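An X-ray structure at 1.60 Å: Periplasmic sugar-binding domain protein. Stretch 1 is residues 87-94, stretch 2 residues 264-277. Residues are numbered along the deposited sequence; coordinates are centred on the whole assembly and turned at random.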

ATOM      1  N   ILE A  87      -1.168 -25.019  -9.772  1.00 20.02           N
ATOM      2  CA  ILE A  87      -1.072 -24.064  -8.676  1.00 18.45           C
ATOM      3  C   ILE A  87      -2.151 -23.001  -8.826  1.00 16.17           C
ATOM      4  O   ILE A  87      -2.371 -22.479  -9.919  1.00 15.83           O
ATOM      5  CB  ILE A  87       0.294 -23.355  -8.663  1.00 17.21           C
ATOM      6  CG1 ILE A  87       1.415 -24.389  -8.555  1.00 18.33           C
ATOM      7  CG2 ILE A  87       0.364 -22.374  -7.489  1.00 17.06           C
ATOM      8  CD1 ILE A  87       2.808 -23.788  -8.607  1.00 18.70           C
ATOM      9  N   LYS A  88      -2.827 -22.698  -7.725  1.00 15.37           N
ATOM     10  CA  LYS A  88      -3.871 -21.683  -7.725  1.00 14.75           C
ATOM     11  C   LYS A  88      -3.187 -20.333  -7.546  1.00 14.50           C
ATOM     12  O   LYS A  88      -2.285 -20.196  -6.720  1.00 13.66           O
ATOM     13  CB  LYS A  88      -4.857 -21.937  -6.582  1.00 15.79           C
ATOM     14  CG  LYS A  88      -5.698 -23.203  -6.748  1.00 19.40           C
ATOM     15  CD  LYS A  88      -6.599 -23.427  -5.544  1.00 22.07           C
ATOM     16  CE  LYS A  88      -7.502 -24.635  -5.735  1.00 24.49           C
ATOM     17  NZ  LYS A  88      -8.438 -24.794  -4.587  1.00 28.42           N
ATOM     18  N   LEU A  89      -3.603 -19.342  -8.326  1.00 12.57           N
ATOM     19  CA  LEU A  89      -3.001 -18.018  -8.242  1.00 13.78           C
ATOM     20  C   LEU A  89      -3.882 -17.001  -7.548  1.00 12.71           C
ATOM     21  O   LEU A  89      -5.108 -17.042  -7.660  1.00 12.47           O
ATOM     22  CB  LEU A  89      -2.684 -17.484  -9.638  1.00 15.51           C
ATOM     23  CG  LEU A  89      -1.773 -18.297 -10.555  1.00 20.48           C
ATOM     24  CD1 LEU A  89      -1.597 -17.544 -11.865  1.00 22.06           C
ATOM     25  CD2 LEU A  89      -0.437 -18.528  -9.888  1.00 19.53           C
ATOM     26  N   PHE A  90      -3.244 -16.077  -6.840  1.00 10.58           N
ATOM     27  CA  PHE A  90      -3.962 -15.016  -6.157  1.00 11.31           C
ATOM     28  C   PHE A  90      -3.208 -13.720  -6.427  1.00  9.99           C
ATOM     29  O   PHE A  90      -2.047 -13.572  -6.041  1.00  9.57           O
ATOM     30  CB  PHE A  90      -4.038 -15.285  -4.658  1.00 12.09           C
ATOM     31  CG  PHE A  90      -5.172 -14.573  -3.985  1.00 13.04           C
ATOM     32  CD1 PHE A  90      -6.483 -14.831  -4.364  1.00 12.13           C
ATOM     33  CD2 PHE A  90      -4.931 -13.632  -2.990  1.00 13.69           C
ATOM     34  CE1 PHE A  90      -7.550 -14.158  -3.766  1.00 14.76           C
ATOM     35  CE2 PHE A  90      -5.985 -12.953  -2.385  1.00 15.77           C
ATOM     36  CZ  PHE A  90      -7.301 -13.217  -2.776  1.00 14.44           C
ATOM     37  N   ILE A  91      -3.878 -12.796  -7.110  1.00  9.50           N
ATOM     38  CA  ILE A  91      -3.313 -11.500  -7.486  1.00 11.13           C
ATOM     39  C   ILE A  91      -3.740 -10.439  -6.480  1.00 11.84           C
ATOM     40  O   ILE A  91      -4.931 -10.257  -6.230  1.00 11.76           O
ATOM     41  CB  ILE A  91      -3.818 -11.084  -8.883  1.00 15.16           C
ATOM     42  CG1 ILE A  91      -3.549 -12.204  -9.889  1.00 18.13           C
ATOM     43  CG2 ILE A  91      -3.158  -9.783  -9.313  1.00 16.36           C
ATOM     44  CD1 ILE A  91      -2.094 -12.571 -10.030  1.00 20.13           C
ATOM     45  N   VAL A  92      -2.777  -9.719  -5.912  1.00 10.91           N
ATOM     46  CA  VAL A  92      -3.125  -8.722  -4.914  1.00 13.21           C
ATOM     47  C   VAL A  92      -2.694  -7.291  -5.173  1.00 15.12           C
ATOM     48  O   VAL A  92      -1.892  -7.008  -6.069  1.00 14.25           O
ATOM     49  CB  VAL A  92      -2.584  -9.125  -3.523  1.00 12.93           C
ATOM     50  CG1 VAL A  92      -3.178 -10.457  -3.105  1.00 14.13           C
ATOM     51  CG2 VAL A  92      -1.058  -9.199  -3.554  1.00 13.44           C
ATOM     52  N   ASN A  93      -3.275  -6.404  -4.362  1.00 15.97           N
ATOM     53  CA  ASN A  93      -3.022  -4.963  -4.354  1.00 18.62           C
ATOM     54  C   ASN A  93      -3.649  -4.112  -5.461  1.00 19.16           C
ATOM     55  O   ASN A  93      -4.058  -2.983  -5.207  1.00 21.73           O
ATOM     56  CB  ASN A  93      -1.517  -4.710  -4.261  1.00 16.90           C
ATOM     57  CG  ASN A  93      -0.951  -5.093  -2.898  1.00 20.31           C
ATOM     58  OD1 ASN A  93      -1.635  -5.712  -2.077  1.00 18.14           O
ATOM     59  ND2 ASN A  93       0.302  -4.730  -2.652  1.00 20.59           N
ATOM     60  N   SER A  94      -3.722  -4.632  -6.681  1.00 18.40           N
ATOM     61  CA  SER A  94      -4.342  -3.885  -7.772  1.00 21.09           C
ATOM     62  C   SER A  94      -5.168  -4.834  -8.631  1.00 21.69           C
ATOM     63  O   SER A  94      -4.854  -6.015  -8.735  1.00 21.80           O
ATOM     64  CB  SER A  94      -3.287  -3.159  -8.629  1.00 21.40           C
ATOM     65  OG  SER A  94      -2.595  -4.045  -9.471  1.00 23.95           O
ATOM     66  N   THR A 264      -1.897  -4.453   5.719  1.00  7.59           N
ATOM     67  CA  THR A 264      -2.606  -5.610   6.262  1.00  7.41           C
ATOM     68  C   THR A 264      -3.191  -6.516   5.180  1.00  8.54           C
ATOM     69  O   THR A 264      -3.622  -7.627   5.476  1.00  7.42           O
ATOM     70  CB  THR A 264      -3.789  -5.182   7.157  1.00  6.69           C
ATOM     71  OG1 THR A 264      -4.714  -4.414   6.376  1.00  7.26           O
ATOM     72  CG2 THR A 264      -3.308  -4.361   8.341  1.00  8.04           C
ATOM     73  N   LEU A 265      -3.204  -6.057   3.933  1.00  8.24           N
ATOM     74  CA  LEU A 265      -3.820  -6.839   2.862  1.00  8.01           C
ATOM     75  C   LEU A 265      -3.351  -8.283   2.739  1.00  7.85           C
ATOM     76  O   LEU A 265      -4.169  -9.180   2.529  1.00  7.43           O
ATOM     77  CB  LEU A 265      -3.661  -6.122   1.518  1.00  7.49           C
ATOM     78  CG  LEU A 265      -4.691  -6.545   0.461  1.00  9.16           C
ATOM     79  CD1 LEU A 265      -4.920  -5.403  -0.514  1.00 10.31           C
ATOM     80  CD2 LEU A 265      -4.214  -7.789  -0.254  1.00  9.02           C
ATOM     81  N   GLY A 266      -2.048  -8.508   2.867  1.00  7.37           N
ATOM     82  CA  GLY A 266      -1.524  -9.860   2.765  1.00  9.53           C
ATOM     83  C   GLY A 266      -2.124 -10.804   3.794  1.00 10.26           C
ATOM     84  O   GLY A 266      -2.396 -11.971   3.494  1.00  9.39           O
ATOM     85  N   GLY A 267      -2.325 -10.306   5.010  1.00  9.99           N
ATOM     86  CA  GLY A 267      -2.897 -11.130   6.064  1.00  9.76           C
ATOM     87  C   GLY A 267      -4.324 -11.528   5.745  1.00 11.72           C
ATOM     88  O   GLY A 267      -4.722 -12.684   5.931  1.00 10.55           O
ATOM     89  N   TRP A 268      -5.107 -10.568   5.268  1.00  9.15           N
ATOM     90  CA  TRP A 268      -6.497 -10.835   4.914  1.00  9.70           C
ATOM     91  C   TRP A 268      -6.523 -11.830   3.761  1.00 10.78           C
ATOM     92  O   TRP A 268      -7.396 -12.691   3.689  1.00 12.11           O
ATOM     93  CB  TRP A 268      -7.198  -9.548   4.481  1.00 11.09           C
ATOM     94  CG  TRP A 268      -7.063  -8.394   5.428  1.00  9.47           C
ATOM     95  CD1 TRP A 268      -7.013  -7.072   5.087  1.00 10.23           C
ATOM     96  CD2 TRP A 268      -6.993  -8.438   6.863  1.00 10.40           C
ATOM     97  NE1 TRP A 268      -6.917  -6.292   6.213  1.00 10.04           N
ATOM     98  CE2 TRP A 268      -6.901  -7.102   7.317  1.00  9.95           C
ATOM     99  CE3 TRP A 268      -6.998  -9.475   7.809  1.00 11.21           C
ATOM    100  CZ2 TRP A 268      -6.812  -6.774   8.676  1.00 11.21           C
ATOM    101  CZ3 TRP A 268      -6.911  -9.147   9.160  1.00 10.23           C
ATOM    102  CH2 TRP A 268      -6.818  -7.806   9.579  1.00 11.39           C
ATOM    103  N   ALA A 269      -5.563 -11.696   2.849  1.00 10.43           N
ATOM    104  CA  ALA A 269      -5.477 -12.592   1.703  1.00 10.64           C
ATOM    105  C   ALA A 269      -5.291 -14.031   2.174  1.00 10.59           C
ATOM    106  O   ALA A 269      -5.877 -14.955   1.610  1.00 10.65           O
ATOM    107  CB  ALA A 269      -4.313 -12.180   0.795  1.00 10.77           C
ATOM    108  N   LEU A 270      -4.478 -14.226   3.208  1.00 11.24           N
ATOM    109  CA  LEU A 270      -4.250 -15.579   3.710  1.00 11.26           C
ATOM    110  C   LEU A 270      -5.504 -16.147   4.367  1.00 13.07           C
ATOM    111  O   LEU A 270      -5.734 -17.358   4.323  1.00 12.66           O
ATOM    112  CB  LEU A 270      -3.054 -15.609   4.669  1.00 12.49           C
ATOM    113  CG  LEU A 270      -1.717 -15.360   3.951  1.00 10.61           C
ATOM    114  CD1 LEU A 270      -0.570 -15.384   4.935  1.00 12.31           C
ATOM    115  CD2 LEU A 270      -1.500 -16.415   2.883  1.00 11.43           C
ATOM    116  N   VAL A 271      -6.320 -15.285   4.970  1.00 12.70           N
ATOM    117  CA  VAL A 271      -7.563 -15.758   5.574  1.00 13.71           C
ATOM    118  C   VAL A 271      -8.440 -16.273   4.436  1.00 14.20           C
ATOM    119  O   VAL A 271      -9.046 -17.342   4.536  1.00 13.44           O
ATOM    120  CB  VAL A 271      -8.328 -14.629   6.301  1.00 13.45           C
ATOM    121  CG1 VAL A 271      -9.703 -15.131   6.736  1.00 14.88           C
ATOM    122  CG2 VAL A 271      -7.538 -14.157   7.510  1.00 13.79           C
ATOM    123  N   ALA A 272      -8.504 -15.507   3.349  1.00 12.87           N
ATOM    124  CA  ALA A 272      -9.306 -15.895   2.193  1.00 13.64           C
ATOM    125  C   ALA A 272      -8.800 -17.190   1.558  1.00 14.28           C
ATOM    126  O   ALA A 272      -9.599 -18.062   1.195  1.00 15.38           O
ATOM    127  CB  ALA A 272      -9.317 -14.771   1.160  1.00 12.96           C
ATOM    128  N   LEU A 273      -7.484 -17.323   1.417  1.00 13.92           N
ATOM    129  CA  LEU A 273      -6.922 -18.530   0.817  1.00 13.64           C
ATOM    130  C   LEU A 273      -7.120 -19.719   1.742  1.00 14.54           C
ATOM    131  O   LEU A 273      -7.384 -20.834   1.287  1.00 14.39           O
ATOM    132  CB  LEU A 273      -5.437 -18.340   0.500  1.00 13.59           C
ATOM    133  CG  LEU A 273      -5.169 -17.298  -0.590  1.00 11.20           C
ATOM    134  CD1 LEU A 273      -3.681 -17.256  -0.902  1.00 12.76           C
ATOM    135  CD2 LEU A 273      -5.965 -17.638  -1.841  1.00 13.45           C
ATOM    136  N   HIS A 274      -6.986 -19.482   3.041  1.00 15.84           N
ATOM    137  CA  HIS A 274      -7.189 -20.529   4.034  1.00 17.49           C
ATOM    138  C   HIS A 274      -8.597 -21.088   3.857  1.00 18.16           C
ATOM    139  O   HIS A 274      -8.804 -22.303   3.853  1.00 18.14           O
ATOM    140  CB  HIS A 274      -7.014 -19.942   5.439  1.00 18.43           C
ATOM    141  CG  HIS A 274      -7.547 -20.808   6.538  1.00 21.22           C
ATOM    142  ND1 HIS A 274      -8.885 -20.864   6.860  1.00 20.86           N
ATOM    143  CD2 HIS A 274      -6.917 -21.638   7.406  1.00 21.30           C
ATOM    144  CE1 HIS A 274      -9.058 -21.686   7.881  1.00 20.98           C
ATOM    145  NE2 HIS A 274      -7.880 -22.168   8.230  1.00 22.74           N
ATOM    146  N   ASP A 275      -9.563 -20.192   3.694  1.00 17.84           N
ATOM    147  CA  ASP A 275     -10.947 -20.604   3.520  1.00 17.98           C
ATOM    148  C   ASP A 275     -11.186 -21.258   2.167  1.00 18.21           C
ATOM    149  O   ASP A 275     -11.968 -22.198   2.063  1.00 18.25           O
ATOM    150  CB  ASP A 275     -11.882 -19.406   3.714  1.00 18.15           C
ATOM    151  CG  ASP A 275     -12.009 -19.001   5.173  1.00 17.50           C
ATOM    152  OD1 ASP A 275     -11.381 -19.656   6.030  1.00 19.50           O
ATOM    153  OD2 ASP A 275     -12.740 -18.032   5.465  1.00 16.91           O
ATOM    154  N   ASP A 276     -10.509 -20.776   1.128  1.00 15.81           N
ATOM    155  CA  ASP A 276     -10.680 -21.373  -0.192  1.00 16.74           C
ATOM    156  C   ASP A 276     -10.265 -22.840  -0.161  1.00 15.85           C
ATOM    157  O   ASP A 276     -10.923 -23.694  -0.759  1.00 15.39           O
ATOM    158  CB  ASP A 276      -9.836 -20.655  -1.242  1.00 16.59           C
ATOM    159  CG  ASP A 276      -9.951 -21.298  -2.613  1.00 17.57           C
ATOM    160  OD1 ASP A 276     -11.010 -21.146  -3.257  1.00 19.03           O
ATOM    161  OD2 ASP A 276      -8.992 -21.974  -3.040  1.00 15.05           O
ATOM    162  N   ALA A 277      -9.168 -23.126   0.536  1.00 15.82           N
ATOM    163  CA  ALA A 277      -8.662 -24.487   0.639  1.00 17.37           C
ATOM    164  C   ALA A 277      -9.658 -25.378   1.367  1.00 18.91           C
ATOM    165  O   ALA A 277      -9.687 -26.587   1.152  1.00 18.45           O
ATOM    166  CB  ALA A 277      -7.320 -24.497   1.366  1.00 19.20           C
TER

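The strand formed around residues 88–93 packs against the helix containing Leu 265 to Asp 276, the two running roughly antiparallel at 152° with their axes 9.3 Å apart at closest approach. Together they bury 334 Å², most of it apolar, and Phe 90 contributes the largest share. Its CA-to-CB bond points toward the helix, and with chi1 near -157° (t) the ring reaches Ala 269 and Leu 273, one turn apart. Leu 273 covers one face: its CD2 sits 4.1 Å from the centroid of the Phe 90 ring, 23° off the normal, a CH-pi contact, and approaches Phe 90 CD1 to 3.8 Å. One turn earlier, Ala 269 CB meets Phe 90 CE2 at 3.7 Å. The single methyl of Ala 269 lets the ring come this close, an apolar group suited to an apolar ring.

Leu 265, the second-largest contributor, closes the other end of the apolar patch. Leu 265 CD2 lies 3.9 Å from Val 92 CB, and Leu 265 CD1 reaches 3.7 Å from Asn 93 OD1; Leu 265 CD2 also lies 3.8 Å from Asn 93 OD1. Val 92 also approaches Ala 269, with Val 92 CG1 4.4 Å from Ala 269 CB, linking the leucine to the phenylalanine cluster. Asn 93 starts out sideways, but its side chain ends nearer the helix; its OD1 is satisfied by hydrogen bonding elsewhere in the structure.

The alternation of the strand places Lys 88, Phe 90 and Val 92 toward the helix, whereas Leu 89 points away. Lys 88 is partly exposed, and its nearly extended chain (m, t, t, t) carries the ammonium group to Asp 276, beyond the Leu 273 end of the apolar patch. There Lys 88 NZ donates a hydrogen bond to Asp 276 OD2 at 3.3 Å, within a salt bridge pairing a partly exposed lysine with a buried aspartate.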